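Arginyl-tRNA synthetase, putative (Plasmodium falciparum, PDB 5JLD) probably joins L-arginine to its cognate tRNA at the expense of ATP, supplying arginyl-tRNA for protein synthesis. Local coordinates at residues A[13-26]-A[69-82]. Residues are numbered along the deposited sequence; the frame is centred on the assembly and turned at random.
Sequences KIKTIFQNSIQKCF and ISEFIISNINETIF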
loop_
_atom_site.group_PDB
_atom_site.type_symbol
_atom_site.label_atom_id
_atom_site.label_comp_id
_atom_site.label_asym_id
_atom_site.label_seq_id
_atom_site.Cartn_x
_atom_site.Cartn_y
_atom_site.Cartn_z
ATOM N N LYS A 13 -7.738 5.167 -20.960
ATOM C CA LYS A 13 -8.666 5.362 -22.070
ATOM C C LYS A 13 -8.409 6.703 -22.789
ATOM O O LYS A 13 -8.215 6.775 -24.025
ATOM C CB LYS A 13 -10.102 5.300 -21.548
ATOM C CG LYS A 13 -11.156 5.381 -22.635
ATOM C CD LYS A 13 -12.568 5.280 -22.076
ATOM C CE LYS A 13 -13.555 5.028 -23.212
ATOM N NZ LYS A 13 -14.938 4.751 -22.741
ATOM N N ILE A 14 -8.385 7.762 -21.993
ATOM C CA ILE A 14 -8.172 9.112 -22.510
ATOM C C ILE A 14 -6.751 9.283 -23.068
ATOM O O ILE A 14 -6.551 9.902 -24.142
ATOM C CB ILE A 14 -8.436 10.151 -21.426
ATOM C CG1 ILE A 14 -9.941 10.225 -21.121
ATOM C CG2 ILE A 14 -7.880 11.486 -21.841
ATOM C CD1 ILE A 14 -10.328 11.311 -20.095
ATOM N N LYS A 15 -5.778 8.711 -22.352
ATOM C CA LYS A 15 -4.390 8.717 -22.820
ATOM C C LYS A 15 -4.315 8.124 -24.210
ATOM O O LYS A 15 -3.675 8.689 -25.096
ATOM C CB LYS A 15 -3.457 7.942 -21.872
ATOM C CG LYS A 15 -1.991 8.061 -22.259
ATOM C CD LYS A 15 -1.095 7.084 -21.494
ATOM C CE LYS A 15 0.245 6.891 -22.222
ATOM N NZ LYS A 15 0.061 6.544 -23.677
ATOM N N THR A 16 -4.984 6.990 -24.404
ATOM C CA THR A 16 -5.019 6.360 -25.725
ATOM C C THR A 16 -5.686 7.263 -26.784
ATOM O O THR A 16 -5.151 7.445 -27.886
ATOM C CB THR A 16 -5.754 5.010 -25.680
ATOM O OG1 THR A 16 -5.024 4.108 -24.843
ATOM C CG2 THR A 16 -5.869 4.412 -27.092
ATOM N N ILE A 17 -6.842 7.834 -26.455
ATOM C CA ILE A 17 -7.488 8.755 -27.408
ATOM C C ILE A 17 -6.535 9.897 -27.878
ATOM O O ILE A 17 -6.366 10.165 -29.100
ATOM C CB ILE A 17 -8.784 9.324 -26.789
ATOM C CG1 ILE A 17 -9.830 8.203 -26.688
ATOM C CG2 ILE A 17 -9.314 10.573 -27.576
ATOM C CD1 ILE A 17 -11.018 8.551 -25.840
ATOM N N PHE A 18 -5.853 10.518 -26.921
ATOM C CA PHE A 18 -4.911 11.579 -27.278
ATOM C C PHE A 18 -3.700 11.069 -28.065
ATOM O O PHE A 18 -3.254 11.720 -29.016
ATOM C CB PHE A 18 -4.441 12.325 -26.031
ATOM C CG PHE A 18 -5.398 13.384 -25.585
ATOM C CD1 PHE A 18 -5.295 14.681 -26.083
ATOM C CD2 PHE A 18 -6.428 13.081 -24.695
ATOM C CE1 PHE A 18 -6.191 15.662 -25.682
ATOM C CE2 PHE A 18 -7.332 14.060 -24.294
ATOM C CZ PHE A 18 -7.210 15.353 -24.785
ATOM N N GLN A 19 -3.177 9.910 -27.665
ATOM C CA GLN A 19 -2.054 9.277 -28.361
ATOM C C GLN A 19 -2.389 9.058 -29.832
ATOM O O GLN A 19 -1.580 9.367 -30.726
ATOM C CB GLN A 19 -1.683 7.932 -27.697
ATOM C CG GLN A 19 -0.403 7.300 -28.242
ATOM C CD GLN A 19 0.821 8.152 -27.978
ATOM O OE1 GLN A 19 1.213 8.357 -26.828
ATOM N NE2 GLN A 19 1.425 8.671 -29.044
ATOM N N ASN A 20 -3.585 8.540 -30.089
ATOM C CA ASN A 20 -3.974 8.303 -31.478
ATOM C C ASN A 20 -4.101 9.634 -32.220
ATOM O O ASN A 20 -3.644 9.749 -33.370
ATOM C CB ASN A 20 -5.286 7.514 -31.577
ATOM C CG ASN A 20 -5.175 6.090 -30.978
ATOM O OD1 ASN A 20 -4.081 5.616 -30.663
ATOM N ND2 ASN A 20 -6.314 5.417 -30.840
ATOM N N SER A 21 -4.695 10.648 -31.576
ATOM C CA SER A 21 -4.787 11.939 -32.292
ATOM C C SER A 21 -3.414 12.550 -32.614
ATOM O O SER A 21 -3.201 13.078 -33.699
ATOM C CB SER A 21 -5.596 12.956 -31.510
ATOM O OG SER A 21 -5.711 14.136 -32.274
ATOM N N ILE A 22 -2.493 12.463 -31.666
ATOM C CA ILE A 22 -1.136 12.960 -31.837
ATOM C C ILE A 22 -0.448 12.239 -32.983
ATOM O O ILE A 22 0.145 12.877 -33.858
ATOM C CB ILE A 22 -0.298 12.782 -30.539
ATOM C CG1 ILE A 22 -0.709 13.820 -29.483
ATOM C CG2 ILE A 22 1.187 12.909 -30.842
ATOM C CD1 ILE A 22 -0.185 13.491 -28.082
ATOM N N GLN A 23 -0.543 10.910 -32.981
ATOM C CA GLN A 23 0.036 10.103 -34.056
ATOM C C GLN A 23 -0.524 10.480 -35.419
ATOM O O GLN A 23 0.214 10.571 -36.400
ATOM C CB GLN A 23 -0.203 8.616 -33.805
ATOM C CG GLN A 23 1.010 7.780 -34.101
ATOM C CD GLN A 23 2.192 8.207 -33.254
ATOM O OE1 GLN A 23 2.057 8.422 -32.049
ATOM N NE2 GLN A 23 3.348 8.358 -33.884
ATOM N N LYS A 24 -1.831 10.696 -35.476
ATOM C CA LYS A 24 -2.484 11.089 -36.723
ATOM C C LYS A 24 -2.008 12.480 -37.185
ATOM O O LYS A 24 -1.767 12.714 -38.380
ATOM C CB LYS A 24 -4.000 11.068 -36.528
ATOM C CG LYS A 24 -4.830 11.175 -37.803
ATOM C CD LYS A 24 -6.323 11.070 -37.490
ATOM C CE LYS A 24 -7.184 11.587 -38.641
ATOM N NZ LYS A 24 -8.599 11.836 -38.214
ATOM N N CYS A 25 -1.871 13.397 -36.228
ATOM C CA CYS A 25 -1.402 14.753 -36.505
ATOM C C CYS A 25 0.032 14.769 -37.004
ATOM O O CYS A 25 0.364 15.474 -37.950
ATOM C CB CYS A 25 -1.487 15.624 -35.251
ATOM S SG CYS A 25 -3.134 16.095 -34.786
ATOM N N PHE A 26 0.882 13.999 -36.335
ATOM C CA PHE A 26 2.295 13.993 -36.654
ATOM C C PHE A 26 2.805 12.552 -36.795
ATOM O O PHE A 26 3.445 12.032 -35.887
ATOM C CB PHE A 26 3.060 14.763 -35.577
ATOM C CG PHE A 26 2.457 16.117 -35.257
ATOM C CD1 PHE A 26 2.592 17.179 -36.148
ATOM C CD2 PHE A 26 1.758 16.325 -34.074
ATOM C CE1 PHE A 26 2.043 18.432 -35.868
ATOM C CE2 PHE A 26 1.204 17.571 -33.783
ATOM C CZ PHE A 26 1.345 18.626 -34.684
ATOM N N ILE A 69 -1.302 24.136 -32.257
ATOM C CA ILE A 69 -1.019 22.709 -32.223
ATOM C C ILE A 69 -2.111 21.998 -31.431
ATOM O O ILE A 69 -2.659 20.977 -31.878
ATOM C CB ILE A 69 0.374 22.439 -31.628
ATOM C CG1 ILE A 69 1.445 23.048 -32.549
ATOM C CG2 ILE A 69 0.609 20.933 -31.376
ATOM C CD1 ILE A 69 2.880 22.611 -32.213
ATOM N N SER A 70 -2.477 22.556 -30.281
ATOM C CA SER A 70 -3.495 21.880 -29.485
ATOM C C SER A 70 -4.823 21.825 -30.246
ATOM O O SER A 70 -5.557 20.849 -30.140
ATOM C CB SER A 70 -3.671 22.555 -28.125
ATOM O OG SER A 70 -4.394 23.746 -28.225
ATOM N N GLU A 71 -5.098 22.856 -31.043
ATOM C CA GLU A 71 -6.310 22.895 -31.859
ATOM C C GLU A 71 -6.294 21.837 -32.980
ATOM O O GLU A 71 -7.312 21.217 -33.282
ATOM C CB GLU A 71 -6.489 24.298 -32.451
ATOM C CG GLU A 71 -7.877 24.839 -32.283
ATOM C CD GLU A 71 -8.246 25.069 -30.834
ATOM O OE1 GLU A 71 -7.531 25.829 -30.159
ATOM O OE2 GLU A 71 -9.266 24.513 -30.376
ATOM N N PHE A 72 -5.140 21.640 -33.606
ATOM C CA PHE A 72 -4.997 20.541 -34.563
ATOM C C PHE A 72 -5.287 19.173 -33.872
ATOM O O PHE A 72 -6.117 18.351 -34.353
ATOM C CB PHE A 72 -3.592 20.598 -35.177
ATOM C CG PHE A 72 -3.386 19.684 -36.351
ATOM C CD1 PHE A 72 -4.373 19.519 -37.309
ATOM C CD2 PHE A 72 -2.177 19.014 -36.510
ATOM C CE1 PHE A 72 -4.166 18.684 -38.399
ATOM C CE2 PHE A 72 -1.963 18.177 -37.588
ATOM C CZ PHE A 72 -2.958 18.006 -38.535
ATOM N N ILE A 73 -4.656 18.964 -32.715
ATOM C CA ILE A 73 -4.904 17.738 -31.939
ATOM C C ILE A 73 -6.402 17.538 -31.629
ATOM O O ILE A 73 -6.951 16.460 -31.816
ATOM C CB ILE A 73 -4.122 17.743 -30.616
ATOM C CG1 ILE A 73 -2.613 17.661 -30.891
ATOM C CG2 ILE A 73 -4.602 16.598 -29.709
ATOM C CD1 ILE A 73 -1.767 17.677 -29.649
ATOM N N ILE A 74 -7.051 18.589 -31.152
ATOM C CA ILE A 74 -8.482 18.557 -30.874
ATOM C C ILE A 74 -9.297 18.218 -32.133
ATOM O O ILE A 74 -10.214 17.393 -32.078
ATOM C CB ILE A 74 -8.947 19.909 -30.286
ATOM C CG1 ILE A 74 -8.404 20.063 -28.853
ATOM C CG2 ILE A 74 -10.479 20.045 -30.338
ATOM C CD1 ILE A 74 -8.838 21.331 -28.145
ATOM N N SER A 75 -8.943 18.839 -33.260
ATOM C CA SER A 75 -9.632 18.598 -34.525
ATOM C C SER A 75 -9.500 17.133 -34.935
ATOM O O SER A 75 -10.349 16.614 -35.666
ATOM C CB SER A 75 -9.085 19.492 -35.646
ATOM O OG SER A 75 -7.861 18.968 -36.162
ATOM N N ASN A 76 -8.452 16.456 -34.477
ATOM C CA ASN A 76 -8.383 15.031 -34.814
ATOM C C ASN A 76 -8.902 14.080 -33.720
ATOM O O ASN A 76 -8.657 12.864 -33.761
ATOM C CB ASN A 76 -6.959 14.664 -35.223
ATOM C CG ASN A 76 -6.703 14.929 -36.709
ATOM O OD1 ASN A 76 -7.547 14.636 -37.562
ATOM N ND2 ASN A 76 -5.555 15.516 -37.018
ATOM N N ILE A 77 -9.657 14.631 -32.771
ATOM C CA ILE A 77 -10.353 13.822 -31.769
ATOM C C ILE A 77 -11.866 13.823 -32.020
ATOM O O ILE A 77 -12.479 14.878 -32.180
ATOM C CB ILE A 77 -10.077 14.336 -30.346
ATOM C CG1 ILE A 77 -8.633 14.032 -29.947
ATOM C CG2 ILE A 77 -11.065 13.730 -29.342
ATOM C CD1 ILE A 77 -8.197 14.691 -28.651
ATOM N N ASN A 78 -12.465 12.642 -32.062
ATOM C CA ASN A 78 -13.912 12.517 -32.249
ATOM C C ASN A 78 -14.507 11.533 -31.233
ATOM O O ASN A 78 -14.503 10.322 -31.458
ATOM C CB ASN A 78 -14.222 12.068 -33.681
ATOM C CG ASN A 78 -15.699 12.169 -34.028
ATOM O OD1 ASN A 78 -16.418 13.026 -33.507
ATOM N ND2 ASN A 78 -16.159 11.291 -34.920
ATOM N N GLU A 79 -14.987 12.051 -30.104
ATOM C CA GLU A 79 -15.449 11.195 -29.010
ATOM C C GLU A 79 -16.740 11.710 -28.388
ATOM O O GLU A 79 -16.784 12.823 -27.852
ATOM C CB GLU A 79 -14.378 11.073 -27.906
ATOM C CG GLU A 79 -13.022 10.566 -28.370
ATOM C CD GLU A 79 -13.069 9.126 -28.817
ATOM O OE1 GLU A 79 -13.998 8.413 -28.394
ATOM O OE2 GLU A 79 -12.197 8.710 -29.610
ATOM N N THR A 80 -17.782 10.889 -28.425
ATOM C CA THR A 80 -19.050 11.299 -27.840
ATOM C C THR A 80 -18.988 11.282 -26.316
ATOM O O THR A 80 -19.832 11.884 -25.663
ATOM C CB THR A 80 -20.223 10.409 -28.299
ATOM O OG1 THR A 80 -19.993 9.055 -27.895
ATOM C CG2 THR A 80 -20.383 10.467 -29.816
ATOM N N ILE A 81 -17.993 10.606 -25.742
ATOM C CA ILE A 81 -17.895 10.554 -24.279
ATOM C C ILE A 81 -17.340 11.848 -23.696
ATOM O O ILE A 81 -17.399 12.080 -22.488
ATOM C CB ILE A 81 -17.031 9.378 -23.810
ATOM C CG1 ILE A 81 -15.571 9.590 -24.204
ATOM C CG2 ILE A 81 -17.569 8.071 -24.393
ATOM C CD1 ILE A 81 -14.640 8.617 -23.539
ATOM N N PHE A 82 -16.790 12.689 -24.562
ATOM C CA PHE A 82 -16.357 14.019 -24.168
ATOM C C PHE A 82 -17.513 14.998 -24.317
ATOM O O PHE A 82 -17.987 15.235 -25.427
ATOM C CB PHE A 82 -15.172 14.481 -25.016
ATOM C CG PHE A 82 -13.926 13.699 -24.786
ATOM C CD1 PHE A 82 -13.720 13.047 -23.583
ATOM C CD2 PHE A 82 -12.961 13.607 -25.775
ATOM C CE1 PHE A 82 -12.560 12.309 -23.359
ATOM C CE2 PHE A 82 -11.801 12.875 -25.568
ATOM C CZ PHE A 82 -11.601 12.223 -24.350
#
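Ile69 lays its CG2 methyl against CZ of Phe26, just beyond the end of helix 10-25. One turn on, the edge of Phe72 is directed at the face of the same Phe26 ring, an offset edge-to-face pair with centroids 5.8 Å apart. One face of Phe72 carries Cys25, whose SG stands 3.8 Å from the ring centroid in a sulfur-aromatic contact. Ile73 is the knob of the crossing, seated in a hole formed by Phe18, Ser21, Ile22 and Cys25. Ile73 O accepts a 2.7 Å hydrogen bond from Ser21 OG on an in-plane lone pair; chi1 of -177° swings that hydroxyl away from its own backbone N and out to the neighbouring helix. Asn76, where helix 66-75 ends, uses both ends of its amide: ND2 gives a nearly straight bond (172°) to Cys25 SG at 3.3 Å, while OD1 receives Lys24 NZ from above the carbonyl plane at 3.1 Å. Ile77 sets CD1 over one face of Phe18, a CH-pi contact 4.0 Å from the centroid, and rests CG1 on Ser21 CB. Farther along, the bent Glu79 chain lies against Ile17 through its CG and CD. Ile81 CD1 meets Lys13 CE tip to tip at 3.8 Å, the lysine's ammonium being paired with Glu8. Phe82 closes the row, Ile14 CG1 at its ring edge and Ile17 CG2 touching CE2 obliquely. Helical segments 13-25 and 69-75 run at 110° to each other and pack against the antiparallel sheet, where Phe18 and Ile73 both touch Ile93 of strand 93-97, in the alpha+beta N-terminal domain characteristic of arginyl-tRNA synthetases.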